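Local structure of nucleoporin nup120 (Schizosaccharomyces pombe, 4GQ2) at residues K145-F148 / R154-D157; Y130-A135 / I184-F189; L578-S583 / D638-L643. The protein serves as a structural component of the nuclear pore complex, whose nucleoporins can also act as docking or interaction partners for passing nuclear transport factors. All blocks are in the same frame, centred on the assembly; numbering follows the deposited sequence.

Interaction 1. Residues K145-F148 / R154-D157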
ATOM      1  N   LYS A 145     -20.424  13.908 -20.163  1.00 52.39           N
ATOM      2  CA  LYS A 145     -19.087  13.828 -19.566  1.00 58.66           C
ATOM      3  C   LYS A 145     -19.086  14.296 -18.108  1.00 58.73           C
ATOM      4  O   LYS A 145     -18.311  13.801 -17.290  1.00 59.52           O
ATOM      5  CB  LYS A 145     -18.075  14.633 -20.382  1.00 59.09           C
ATOM      6  CG  LYS A 145     -17.718  13.993 -21.713  1.00 84.93           C
ATOM      7  CD  LYS A 145     -16.646  14.775 -22.453  1.00 84.57           C
ATOM      8  CE  LYS A 145     -16.301  14.094 -23.769  1.00 98.04           C
ATOM      9  NZ  LYS A 145     -15.172  14.766 -24.469  1.00112.52           N
ATOM     10  N   THR A 146     -19.971  15.242 -17.800  1.00 51.01           N
ATOM     11  CA  THR A 146     -20.166  15.769 -16.448  1.00 52.53           C
ATOM     12  C   THR A 146     -20.406  14.675 -15.409  1.00 48.57           C
ATOM     13  O   THR A 146     -19.983  14.804 -14.257  1.00 55.43           O
ATOM     14  CB  THR A 146     -21.358  16.755 -16.425  1.00 59.97           C
ATOM     15  OG1 THR A 146     -21.021  17.919 -17.183  1.00 62.73           O
ATOM     16  CG2 THR A 146     -21.710  17.183 -15.007  1.00 68.37           C
ATOM     17  N   TRP A 147     -21.089  13.606 -15.821  1.00 50.90           N
ATOM     18  CA  TRP A 147     -21.485  12.535 -14.909  1.00 49.44           C
ATOM     19  C   TRP A 147     -20.294  11.873 -14.290  1.00 45.34           C
ATOM     20  O   TRP A 147     -20.357  11.377 -13.163  1.00 39.60           O
ATOM     21  CB  TRP A 147     -22.293  11.472 -15.638  1.00 49.58           C
ATOM     22  CG  TRP A 147     -23.609  11.928 -16.208  1.00 54.52           C
ATOM     23  CD1 TRP A 147     -24.227  13.170 -16.065  1.00 50.80           C
ATOM     24  CD2 TRP A 147     -24.544  11.127 -16.999  1.00 51.09           C
ATOM     25  NE1 TRP A 147     -25.426  13.196 -16.722  1.00 48.69           N
ATOM     26  CE2 TRP A 147     -25.679  12.005 -17.302  1.00 52.14           C
ATOM     27  CE3 TRP A 147     -24.548   9.824 -17.482  1.00 49.76           C
ATOM     28  CZ2 TRP A 147     -26.762  11.572 -18.056  1.00 53.34           C
ATOM     29  CZ3 TRP A 147     -25.644   9.398 -18.240  1.00 53.96           C
ATOM     30  CH2 TRP A 147     -26.725  10.251 -18.517  1.00 55.71           C
ATOM     31  N   PHE A 148     -19.202  11.844 -15.043  1.00 30.67           N
ATOM     32  CA  PHE A 148     -17.983  11.222 -14.588  1.00 43.06           C
ATOM     33  C   PHE A 148     -17.152  12.167 -13.732  1.00 47.59           C
ATOM     34  O   PHE A 148     -16.278  11.724 -12.991  1.00 48.89           O
ATOM     35  CB  PHE A 148     -17.174  10.734 -15.794  1.00 50.05           C
ATOM     36  CG  PHE A 148     -17.895   9.715 -16.625  1.00 46.58           C
ATOM     37  CD1 PHE A 148     -17.827   8.364 -16.302  1.00 45.29           C
ATOM     38  CD2 PHE A 148     -18.655  10.105 -17.723  1.00 49.32           C
ATOM     39  CE1 PHE A 148     -18.497   7.419 -17.063  1.00 43.91           C
ATOM     40  CE2 PHE A 148     -19.330   9.163 -18.483  1.00 52.77           C
ATOM     41  CZ  PHE A 148     -19.252   7.820 -18.151  1.00 44.39           C
ATOM     42  N   ARG A 154     -26.037  17.185 -12.708  1.00 77.84           N
ATOM     43  CA  ARG A 154     -27.345  17.534 -13.265  1.00 90.91           C
ATOM     44  C   ARG A 154     -27.774  16.634 -14.426  1.00 82.30           C
ATOM     45  O   ARG A 154     -26.998  16.371 -15.354  1.00 76.37           O
ATOM     46  CB  ARG A 154     -27.390  19.008 -13.691  1.00 90.94           C
ATOM     47  CG  ARG A 154     -27.950  19.957 -12.637  1.00110.31           C
ATOM     48  CD  ARG A 154     -29.456  19.783 -12.463  1.00117.85           C
ATOM     49  NE  ARG A 154     -30.041  20.787 -11.572  1.00117.79           N
ATOM     50  CZ  ARG A 154     -31.297  20.765 -11.124  1.00114.52           C
ATOM     51  NH1 ARG A 154     -32.121  19.785 -11.472  1.00117.33           N
ATOM     52  NH2 ARG A 154     -31.730  21.728 -10.319  1.00 96.29           N
ATOM     53  N   LEU A 155     -29.016  16.165 -14.351  1.00 68.59           N
ATOM     54  CA  LEU A 155     -29.626  15.362 -15.402  1.00 71.33           C
ATOM     55  C   LEU A 155     -30.471  16.212 -16.336  1.00 69.91           C
ATOM     56  O   LEU A 155     -31.434  16.848 -15.903  1.00 80.85           O
ATOM     57  CB  LEU A 155     -30.526  14.285 -14.795  1.00 70.50           C
ATOM     58  CG  LEU A 155     -29.941  12.956 -14.330  1.00 69.54           C
ATOM     59  CD1 LEU A 155     -31.071  12.071 -13.824  1.00 58.16           C
ATOM     60  CD2 LEU A 155     -29.183  12.276 -15.460  1.00 66.52           C
ATOM     61  N   ASP A 156     -30.116  16.211 -17.616  1.00 68.96           N
ATOM     62  CA  ASP A 156     -30.997  16.751 -18.640  1.00 74.42           C
ATOM     63  C   ASP A 156     -32.229  15.861 -18.704  1.00 70.76           C
ATOM     64  O   ASP A 156     -32.124  14.651 -18.516  1.00 66.79           O
ATOM     65  CB  ASP A 156     -30.298  16.786 -19.998  1.00 72.58           C
ATOM     66  CG  ASP A 156     -29.204  17.841 -20.072  1.00 86.14           C
ATOM     67  OD1 ASP A 156     -29.186  18.761 -19.225  1.00 97.74           O
ATOM     68  OD2 ASP A 156     -28.360  17.752 -20.988  1.00 92.98           O
ATOM     69  N   ASP A 157     -33.388  16.466 -18.955  1.00 79.59           N
ATOM     70  CA  ASP A 157     -34.659  15.734 -19.003  1.00 79.08           C
ATOM     71  C   ASP A 157     -34.668  14.640 -20.068  1.00 61.24           C
ATOM     72  O   ASP A 157     -35.284  13.589 -19.885  1.00 55.30           O
ATOM     73  CB  ASP A 157     -35.826  16.699 -19.244  1.00 88.38           C
ATOM     74  CG  ASP A 157     -36.028  17.680 -18.100  1.00 88.75           C
ATOM     75  OD1 ASP A 157     -35.666  17.356 -16.948  1.00 92.43           O
ATOM     76  OD2 ASP A 157     -36.559  18.780 -18.357  1.00 98.25           O
TER
HETATM   77  O   HOH W   1     -27.394  14.766 -18.919  1.00 45.67           O
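A water molecule joins W147 to D156. It accepts from W147 NE1 at 3.3 Å and from the backbone N of D156, also at 3.3 Å. Both bonds are weak, so the bridge is a loose one. The indole N-H is turned to this water. R154 O is also near, close to the ring plane at the indole edge, but at 3.8 Å from W147 NE1 it makes only a distant contact. The apolar part of the contact is one methyl group. L155 CD2 lies 3.6 Å from W147 CZ2 and 4.0 Å from W147 CE2. It comes in obliquely, and the two side chains cross at about a right angle. In W147, CG is anti to the carbonyl carbon (chi1 -63°), and this turn brings the outer part of the indole toward 154-157.

The two segments belong to a beta-propeller. The chain leaves strand 138-143, makes the short helix 146-149 and returns through a loop to strand 160-163 of the same four-stranded sheet. The contact ties that helix to the returning loop. Within 145-148, F148 N is hydrogen-bonded to K145 O at 3.1 Å. L25 of strand 21-26 touches both W147 and L155. K145 NZ forms salt bridges with E96 and D125. The indole is buried, whereas R154 and L155 are exposed.

Interaction 2. Residues Y130-A135 / I184-F189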
ATOM      1  N   TYR A 130     -27.226   2.641 -27.036  1.00 49.37           N
ATOM      2  CA  TYR A 130     -28.410   1.840 -27.316  1.00 45.88           C
ATOM      3  C   TYR A 130     -28.376   0.603 -26.428  1.00 43.12           C
ATOM      4  O   TYR A 130     -27.377  -0.120 -26.407  1.00 49.19           O
ATOM      5  CB  TYR A 130     -28.423   1.378 -28.772  1.00 51.93           C
ATOM      6  CG  TYR A 130     -28.442   2.469 -29.815  1.00 48.93           C
ATOM      7  CD1 TYR A 130     -29.641   3.063 -30.216  1.00 48.94           C
ATOM      8  CD2 TYR A 130     -27.262   2.886 -30.427  1.00 48.24           C
ATOM      9  CE1 TYR A 130     -29.658   4.059 -31.183  1.00 54.66           C
ATOM     10  CE2 TYR A 130     -27.267   3.883 -31.392  1.00 50.15           C
ATOM     11  CZ  TYR A 130     -28.464   4.463 -31.768  1.00 56.09           C
ATOM     12  OH  TYR A 130     -28.463   5.446 -32.731  1.00 63.27           O
ATOM     13  N   ALA A 131     -29.469   0.355 -25.709  1.00 44.26           N
ATOM     14  CA  ALA A 131     -29.597  -0.826 -24.861  1.00 43.11           C
ATOM     15  C   ALA A 131     -30.959  -1.490 -25.016  1.00 51.20           C
ATOM     16  O   ALA A 131     -31.992  -0.816 -25.032  1.00 48.68           O
ATOM     17  CB  ALA A 131     -29.349  -0.464 -23.405  1.00 51.78           C
ATOM     18  N   ILE A 132     -30.946  -2.816 -25.142  1.00 51.73           N
ATOM     19  CA  ILE A 132     -32.167  -3.612 -25.240  1.00 37.26           C
ATOM     20  C   ILE A 132     -32.200  -4.612 -24.097  1.00 43.43           C
ATOM     21  O   ILE A 132     -31.224  -5.334 -23.840  1.00 52.31           O
ATOM     22  CB  ILE A 132     -32.280  -4.346 -26.601  1.00 45.33           C
ATOM     23  CG1 ILE A 132     -32.426  -3.336 -27.749  1.00 44.21           C
ATOM     24  CG2 ILE A 132     -33.460  -5.309 -26.598  1.00 43.83           C
ATOM     25  CD1 ILE A 132     -32.069  -3.872 -29.122  1.00 41.01           C
ATOM     26  N   THR A 133     -33.331  -4.649 -23.409  1.00 40.65           N
ATOM     27  CA  THR A 133     -33.495  -5.513 -22.261  1.00 41.00           C
ATOM     28  C   THR A 133     -34.222  -6.795 -22.666  1.00 47.44           C
ATOM     29  O   THR A 133     -34.705  -6.905 -23.792  1.00 46.57           O
ATOM     30  CB  THR A 133     -34.241  -4.778 -21.133  1.00 42.97           C
ATOM     31  OG1 THR A 133     -35.533  -4.370 -21.596  1.00 48.47           O
ATOM     32  CG2 THR A 133     -33.458  -3.543 -20.707  1.00 32.76           C
ATOM     33  N   HIS A 134     -34.281  -7.762 -21.753  1.00 51.71           N
ATOM     34  CA  HIS A 134     -34.976  -9.026 -21.991  1.00 61.92           C
ATOM     35  C   HIS A 134     -36.458  -8.804 -22.202  1.00 69.24           C
ATOM     36  O   HIS A 134     -37.137  -9.634 -22.813  1.00 74.27           O
ATOM     37  CB  HIS A 134     -34.715 -10.012 -20.845  1.00 57.34           C
ATOM     38  CG  HIS A 134     -35.379 -11.362 -21.033  1.00 77.90           C
ATOM     39  ND1 HIS A 134     -36.559 -11.676 -20.460  1.00 85.39           N
ATOM     40  CD2 HIS A 134     -34.997 -12.477 -21.778  1.00 86.79           C
ATOM     41  CE1 HIS A 134     -36.909 -12.929 -20.810  1.00 80.30           C
ATOM     42  NE2 HIS A 134     -35.953 -13.417 -21.615  1.00 84.70           N
ATOM     43  N   ALA A 135     -36.963  -7.672 -21.710  1.00 56.55           N
ATOM     44  CA  ALA A 135     -38.367  -7.299 -21.882  1.00 59.51           C
ATOM     45  C   ALA A 135     -38.617  -6.666 -23.241  1.00 55.51           C
ATOM     46  O   ALA A 135     -39.765  -6.412 -23.609  1.00 57.24           O
ATOM     47  CB  ALA A 135     -38.806  -6.356 -20.783  1.00 54.84           C
ATOM     48  N   ILE A 184     -29.899   2.337 -35.914  1.00 48.82           N
ATOM     49  CA  ILE A 184     -29.362   1.064 -35.446  1.00 57.91           C
ATOM     50  C   ILE A 184     -30.027  -0.112 -36.173  1.00 63.93           C
ATOM     51  O   ILE A 184     -31.208  -0.059 -36.512  1.00 72.35           O
ATOM     52  CB  ILE A 184     -29.503   0.913 -33.907  1.00 61.74           C
ATOM     53  CG1 ILE A 184     -28.892  -0.408 -33.430  1.00 67.91           C
ATOM     54  CG2 ILE A 184     -30.961   1.023 -33.468  1.00 60.82           C
ATOM     55  CD1 ILE A 184     -28.244  -0.331 -32.072  1.00 53.50           C
ATOM     56  N   CYS A 185     -29.251  -1.159 -36.422  1.00 58.59           N
ATOM     57  CA  CYS A 185     -29.782  -2.406 -36.948  1.00 48.68           C
ATOM     58  C   CYS A 185     -29.862  -3.462 -35.861  1.00 51.33           C
ATOM     59  O   CYS A 185     -28.960  -3.587 -35.033  1.00 49.57           O
ATOM     60  CB  CYS A 185     -28.917  -2.922 -38.092  1.00 50.42           C
ATOM     61  SG  CYS A 185     -28.919  -1.850 -39.540  1.00 64.90           S
ATOM     62  N   VAL A 186     -30.951  -4.224 -35.880  1.00 53.65           N
ATOM     63  CA  VAL A 186     -31.192  -5.282 -34.913  1.00 49.94           C
ATOM     64  C   VAL A 186     -31.634  -6.530 -35.673  1.00 51.14           C
ATOM     65  O   VAL A 186     -32.613  -6.500 -36.419  1.00 58.26           O
ATOM     66  CB  VAL A 186     -32.274  -4.869 -33.886  1.00 46.90           C
ATOM     67  CG1 VAL A 186     -32.562  -5.994 -32.904  1.00 39.48           C
ATOM     68  CG2 VAL A 186     -31.865  -3.606 -33.147  1.00 44.23           C
ATOM     69  N   SER A 187     -30.894  -7.620 -35.497  1.00 48.71           N
ATOM     70  CA  SER A 187     -31.244  -8.895 -36.114  1.00 47.00           C
ATOM     71  C   SER A 187     -31.987  -9.767 -35.115  1.00 52.50           C
ATOM     72  O   SER A 187     -31.853  -9.590 -33.895  1.00 45.92           O
ATOM     73  CB  SER A 187     -29.991  -9.617 -36.626  1.00 54.07           C
ATOM     74  OG  SER A 187     -29.152 -10.019 -35.557  1.00 60.14           O
ATOM     75  N   PHE A 188     -32.760 -10.716 -35.633  1.00 56.08           N
ATOM     76  CA  PHE A 188     -33.624 -11.528 -34.785  1.00 51.02           C
ATOM     77  C   PHE A 188     -33.172 -12.974 -34.693  1.00 52.03           C
ATOM     78  O   PHE A 188     -32.601 -13.514 -35.638  1.00 60.82           O
ATOM     79  CB  PHE A 188     -35.080 -11.421 -35.243  1.00 52.07           C
ATOM     80  CG  PHE A 188     -35.602 -10.012 -35.247  1.00 58.07           C
ATOM     81  CD1 PHE A 188     -36.005  -9.401 -34.060  1.00 57.20           C
ATOM     82  CD2 PHE A 188     -35.676  -9.286 -36.433  1.00 52.64           C
ATOM     83  CE1 PHE A 188     -36.483  -8.100 -34.062  1.00 62.78           C
ATOM     84  CE2 PHE A 188     -36.154  -7.981 -36.439  1.00 54.63           C
ATOM     85  CZ  PHE A 188     -36.559  -7.389 -35.253  1.00 56.35           C
ATOM     86  N   PHE A 189     -33.440 -13.588 -33.543  1.00 47.64           N
ATOM     87  CA  PHE A 189     -32.943 -14.923 -33.232  1.00 51.06           C
ATOM     88  C   PHE A 189     -33.379 -15.987 -34.241  1.00 61.33           C
ATOM     89  O   PHE A 189     -32.581 -16.856 -34.607  1.00 60.50           O
ATOM     90  CB  PHE A 189     -33.363 -15.339 -31.818  1.00 54.08           C
ATOM     91  CG  PHE A 189     -32.862 -16.695 -31.421  1.00 55.50           C
ATOM     92  CD1 PHE A 189     -31.616 -16.839 -30.824  1.00 69.58           C
ATOM     93  CD2 PHE A 189     -33.621 -17.830 -31.670  1.00 53.48           C
ATOM     94  CE1 PHE A 189     -31.141 -18.091 -30.471  1.00 77.15           C
ATOM     95  CE2 PHE A 189     -33.154 -19.087 -31.322  1.00 62.83           C
ATOM     96  CZ  PHE A 189     -31.913 -19.218 -30.719  1.00 79.54           C
TER
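I184 lies over one face of the Y130 ring. Its CD1 is 4.0 Å from the ring centroid and 29° off the ring normal, a CH-pi contact. The same methyl comes within 3.6 Å of Y130 CG. I184 CG2 sits 4.0 Å from Y130 CE1, so the two branches span the ring. I184 CG1 is anti to the backbone N (chi1 -178°), which leaves CG2 between that N and the carbonyl carbon. The two side chains run antiparallel alongside each other.

Two residues further along each strand, I132 and V186 meet tip to tip, with I132 CD1 4.0 Å from V186 CG2.

The strands 126-133 and 183-188 are each second in a four-stranded antiparallel sheet. The sheets are successive blades of the beta-propeller, packed face to face. M176 touches Y130, I132 and I184. The Y130 hydroxyl is hydrogen-bonded to S180 O. An alanine in place of Y130 would remove the ring, and this is likely to leave I184 without its aromatic face and S180 O without its mate. All four contact residues are buried, so dispersion and the hydrophobic effect hold these blades together here.

Interaction 3. Residues L578-S583 / D638-L643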
ATOM      1  N   LEU A 578      23.218 -15.881 -12.613  1.00 61.72           N
ATOM      2  CA  LEU A 578      21.905 -15.393 -12.190  1.00 66.10           C
ATOM      3  C   LEU A 578      21.093 -16.538 -11.577  1.00 64.05           C
ATOM      4  O   LEU A 578      20.510 -16.382 -10.499  1.00 46.20           O
ATOM      5  CB  LEU A 578      21.151 -14.717 -13.348  1.00 68.28           C
ATOM      6  CG  LEU A 578      19.707 -14.187 -13.194  1.00 73.70           C
ATOM      7  CD1 LEU A 578      18.687 -15.297 -13.436  1.00 67.29           C
ATOM      8  CD2 LEU A 578      19.439 -13.479 -11.863  1.00 69.17           C
ATOM      9  N   ASP A 579      21.082 -17.692 -12.247  1.00 49.28           N
ATOM     10  CA  ASP A 579      20.366 -18.848 -11.726  1.00 50.34           C
ATOM     11  C   ASP A 579      20.904 -19.284 -10.363  1.00 50.23           C
ATOM     12  O   ASP A 579      20.132 -19.716  -9.498  1.00 53.92           O
ATOM     13  CB  ASP A 579      20.397 -20.007 -12.718  1.00 63.57           C
ATOM     14  CG  ASP A 579      19.514 -21.157 -12.288  1.00 57.53           C
ATOM     15  OD1 ASP A 579      18.280 -20.989 -12.279  1.00 72.10           O
ATOM     16  OD2 ASP A 579      20.057 -22.228 -11.955  1.00 51.03           O
ATOM     17  N   LEU A 580      22.218 -19.158 -10.176  1.00 44.58           N
ATOM     18  CA  LEU A 580      22.846 -19.420  -8.877  1.00 45.33           C
ATOM     19  C   LEU A 580      22.308 -18.484  -7.783  1.00 46.60           C
ATOM     20  O   LEU A 580      22.131 -18.898  -6.636  1.00 51.85           O
ATOM     21  CB  LEU A 580      24.379 -19.313  -8.973  1.00 51.56           C
ATOM     22  CG  LEU A 580      25.187 -20.306  -9.828  1.00 49.80           C
ATOM     23  CD1 LEU A 580      26.670 -20.001  -9.727  1.00 49.72           C
ATOM     24  CD2 LEU A 580      24.942 -21.754  -9.428  1.00 45.10           C
ATOM     25  N   GLY A 581      22.050 -17.228  -8.148  1.00 46.45           N
ATOM     26  CA  GLY A 581      21.441 -16.257  -7.245  1.00 44.36           C
ATOM     27  C   GLY A 581      19.995 -16.598  -6.941  1.00 46.49           C
ATOM     28  O   GLY A 581      19.584 -16.601  -5.768  1.00 46.38           O
ATOM     29  N   ARG A 582      19.234 -16.902  -7.996  1.00 40.72           N
ATOM     30  CA  ARG A 582      17.845 -17.347  -7.869  1.00 43.54           C
ATOM     31  C   ARG A 582      17.707 -18.537  -6.924  1.00 46.70           C
ATOM     32  O   ARG A 582      16.842 -18.535  -6.053  1.00 40.98           O
ATOM     33  CB  ARG A 582      17.257 -17.747  -9.223  1.00 46.90           C
ATOM     34  CG  ARG A 582      17.032 -16.620 -10.213  1.00 54.94           C
ATOM     35  CD  ARG A 582      16.049 -17.029 -11.305  1.00 58.43           C
ATOM     36  NE  ARG A 582      16.369 -18.308 -11.948  1.00 61.21           N
ATOM     37  CZ  ARG A 582      15.889 -18.703 -13.126  1.00 65.16           C
ATOM     38  NH1 ARG A 582      15.073 -17.917 -13.822  1.00 73.02           N
ATOM     39  NH2 ARG A 582      16.229 -19.884 -13.620  1.00 51.34           N
ATOM     40  N   SER A 583      18.553 -19.549  -7.103  1.00 40.56           N
ATOM     41  CA  SER A 583      18.423 -20.777  -6.336  1.00 43.35           C
ATOM     42  C   SER A 583      18.886 -20.615  -4.897  1.00 41.31           C
ATOM     43  O   SER A 583      18.380 -21.291  -4.006  1.00 46.66           O
ATOM     44  CB  SER A 583      19.129 -21.944  -7.031  1.00 50.63           C
ATOM     45  OG  SER A 583      20.512 -21.711  -7.135  1.00 67.93           O
ATOM     46  N   ASP A 638      32.557 -23.988  -6.402  1.00 42.91           N
ATOM     47  CA  ASP A 638      33.223 -24.694  -7.488  1.00 48.23           C
ATOM     48  C   ASP A 638      32.734 -24.278  -8.870  1.00 49.97           C
ATOM     49  O   ASP A 638      33.554 -24.081  -9.771  1.00 48.77           O
ATOM     50  CB  ASP A 638      33.171 -26.210  -7.278  1.00 57.38           C
ATOM     51  CG  ASP A 638      34.204 -26.689  -6.265  1.00 60.54           C
ATOM     52  OD1 ASP A 638      35.286 -26.068  -6.168  1.00 64.51           O
ATOM     53  OD2 ASP A 638      33.938 -27.683  -5.558  1.00 69.30           O
ATOM     54  N   THR A 639      31.420 -24.088  -9.030  1.00 48.83           N
ATOM     55  CA  THR A 639      30.903 -23.643 -10.331  1.00 44.30           C
ATOM     56  C   THR A 639      31.254 -22.190 -10.615  1.00 41.04           C
ATOM     57  O   THR A 639      31.359 -21.804 -11.777  1.00 53.70           O
ATOM     58  CB  THR A 639      29.387 -23.931 -10.580  1.00 41.90           C
ATOM     59  OG1 THR A 639      28.654 -22.712 -10.745  1.00 44.93           O
ATOM     60  CG2 THR A 639      28.775 -24.782  -9.493  1.00 36.93           C
ATOM     61  N   LEU A 640      31.456 -21.390  -9.566  1.00 47.95           N
ATOM     62  CA  LEU A 640      31.886 -19.998  -9.756  1.00 45.33           C
ATOM     63  C   LEU A 640      33.353 -19.884 -10.169  1.00 54.53           C
ATOM     64  O   LEU A 640      33.705 -19.053 -11.015  1.00 57.02           O
ATOM     65  CB  LEU A 640      31.612 -19.153  -8.516  1.00 52.38           C
ATOM     66  CG  LEU A 640      30.166 -18.686  -8.309  1.00 52.10           C
ATOM     67  CD1 LEU A 640      30.008 -18.132  -6.898  1.00 40.96           C
ATOM     68  CD2 LEU A 640      29.727 -17.672  -9.369  1.00 41.23           C
ATOM     69  N   VAL A 641      34.196 -20.727  -9.581  1.00 53.51           N
ATOM     70  CA  VAL A 641      35.622 -20.785  -9.926  1.00 57.57           C
ATOM     71  C   VAL A 641      35.850 -21.232 -11.377  1.00 60.51           C
ATOM     72  O   VAL A 641      36.818 -20.816 -12.017  1.00 67.50           O
ATOM     73  CB  VAL A 641      36.387 -21.700  -8.941  1.00 56.63           C
ATOM     74  CG1 VAL A 641      37.773 -22.055  -9.461  1.00 50.82           C
ATOM     75  CG2 VAL A 641      36.482 -21.031  -7.578  1.00 50.21           C
ATOM     76  N   SER A 642      34.946 -22.057 -11.895  1.00 56.74           N
ATOM     77  CA  SER A 642      35.085 -22.607 -13.239  1.00 52.34           C
ATOM     78  C   SER A 642      34.820 -21.572 -14.328  1.00 53.11           C
ATOM     79  O   SER A 642      35.054 -21.831 -15.505  1.00 49.44           O
ATOM     80  CB  SER A 642      34.128 -23.780 -13.430  1.00 60.39           C
ATOM     81  OG  SER A 642      32.899 -23.334 -13.978  1.00 67.77           O
ATOM     82  N   LEU A 643      34.312 -20.410 -13.938  1.00 56.88           N
ATOM     83  CA  LEU A 643      33.929 -19.396 -14.912  1.00 55.70           C
ATOM     84  C   LEU A 643      35.079 -18.432 -15.186  1.00 62.55           C
ATOM     85  O   LEU A 643      35.793 -18.024 -14.270  1.00 61.07           O
ATOM     86  CB  LEU A 643      32.667 -18.650 -14.455  1.00 50.49           C
ATOM     87  CG  LEU A 643      31.405 -19.511 -14.253  1.00 54.47           C
ATOM     88  CD1 LEU A 643      30.380 -18.809 -13.375  1.00 51.86           C
ATOM     89  CD2 LEU A 643      30.770 -19.928 -15.572  1.00 50.60           C
TER
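L580 meets T639 and L640 mainly through CD1. The apolar part is small. L580 CD1 lies 3.9 Å from L640 CD2 and 4.0 Å from L640 CG. The leucines lie side by side, pointing opposite ways. Both have CG anti to the carbonyl carbon; in L580 (chi1 -65°) the chain then runs extended to CD1, which reaches across to the other helix.

A methyl-to-hydroxyl contact lies beside it. T639 OG1 is 3.5 Å from L580 CD1 and 4.1 Å from L580 CD2. It is van der Waals contact, since leucine offers nothing polar.

Polar bonds run within each segment. R582 NH2 forms a salt bridge with D579 OD1 at 2.7 Å, with an angle of 159° at the hydrogen. The oxygen is met on its anti side, near the guanidinium plane. R582 NE adds a weak bond to the same OD1, and R582 NH1 bonds F552 O. In 638-643, S642 OG donates to T639 O at 3.1 Å from above the carbonyl plane.

The contact joins helix 571-585 to helix 630-641 in the alpha-helical part of the protein. S583 OG is also hydrogen-bonded to Y632 OH, a polar link between the same helices. L640 further touches I577, I703 and L711. Between the two segments, then, the attraction is dispersive and little directional, while the charged pair ties R582 to its own helix.

How the interactions relate
Interactions 1 and 2 both lie in the beta-propeller, with centres 25 Å apart and nearest atoms about 11 Å apart. Along the chain, interaction 1 is nested in the loop closed by interaction 2. Strand 126-133 and the excursion 145-157 belong to one blade; interaction 1 fastens that excursion, and interaction 2 joins the blade to the next. Interaction 3 comes later in the chain, among helices. Its centre is 63 Å from that of interaction 1 and 64 Å from that of interaction 2, on the opposite side of the chain's centre. The three contacts thus sample two architectures of one scaffold protein, and none touches another.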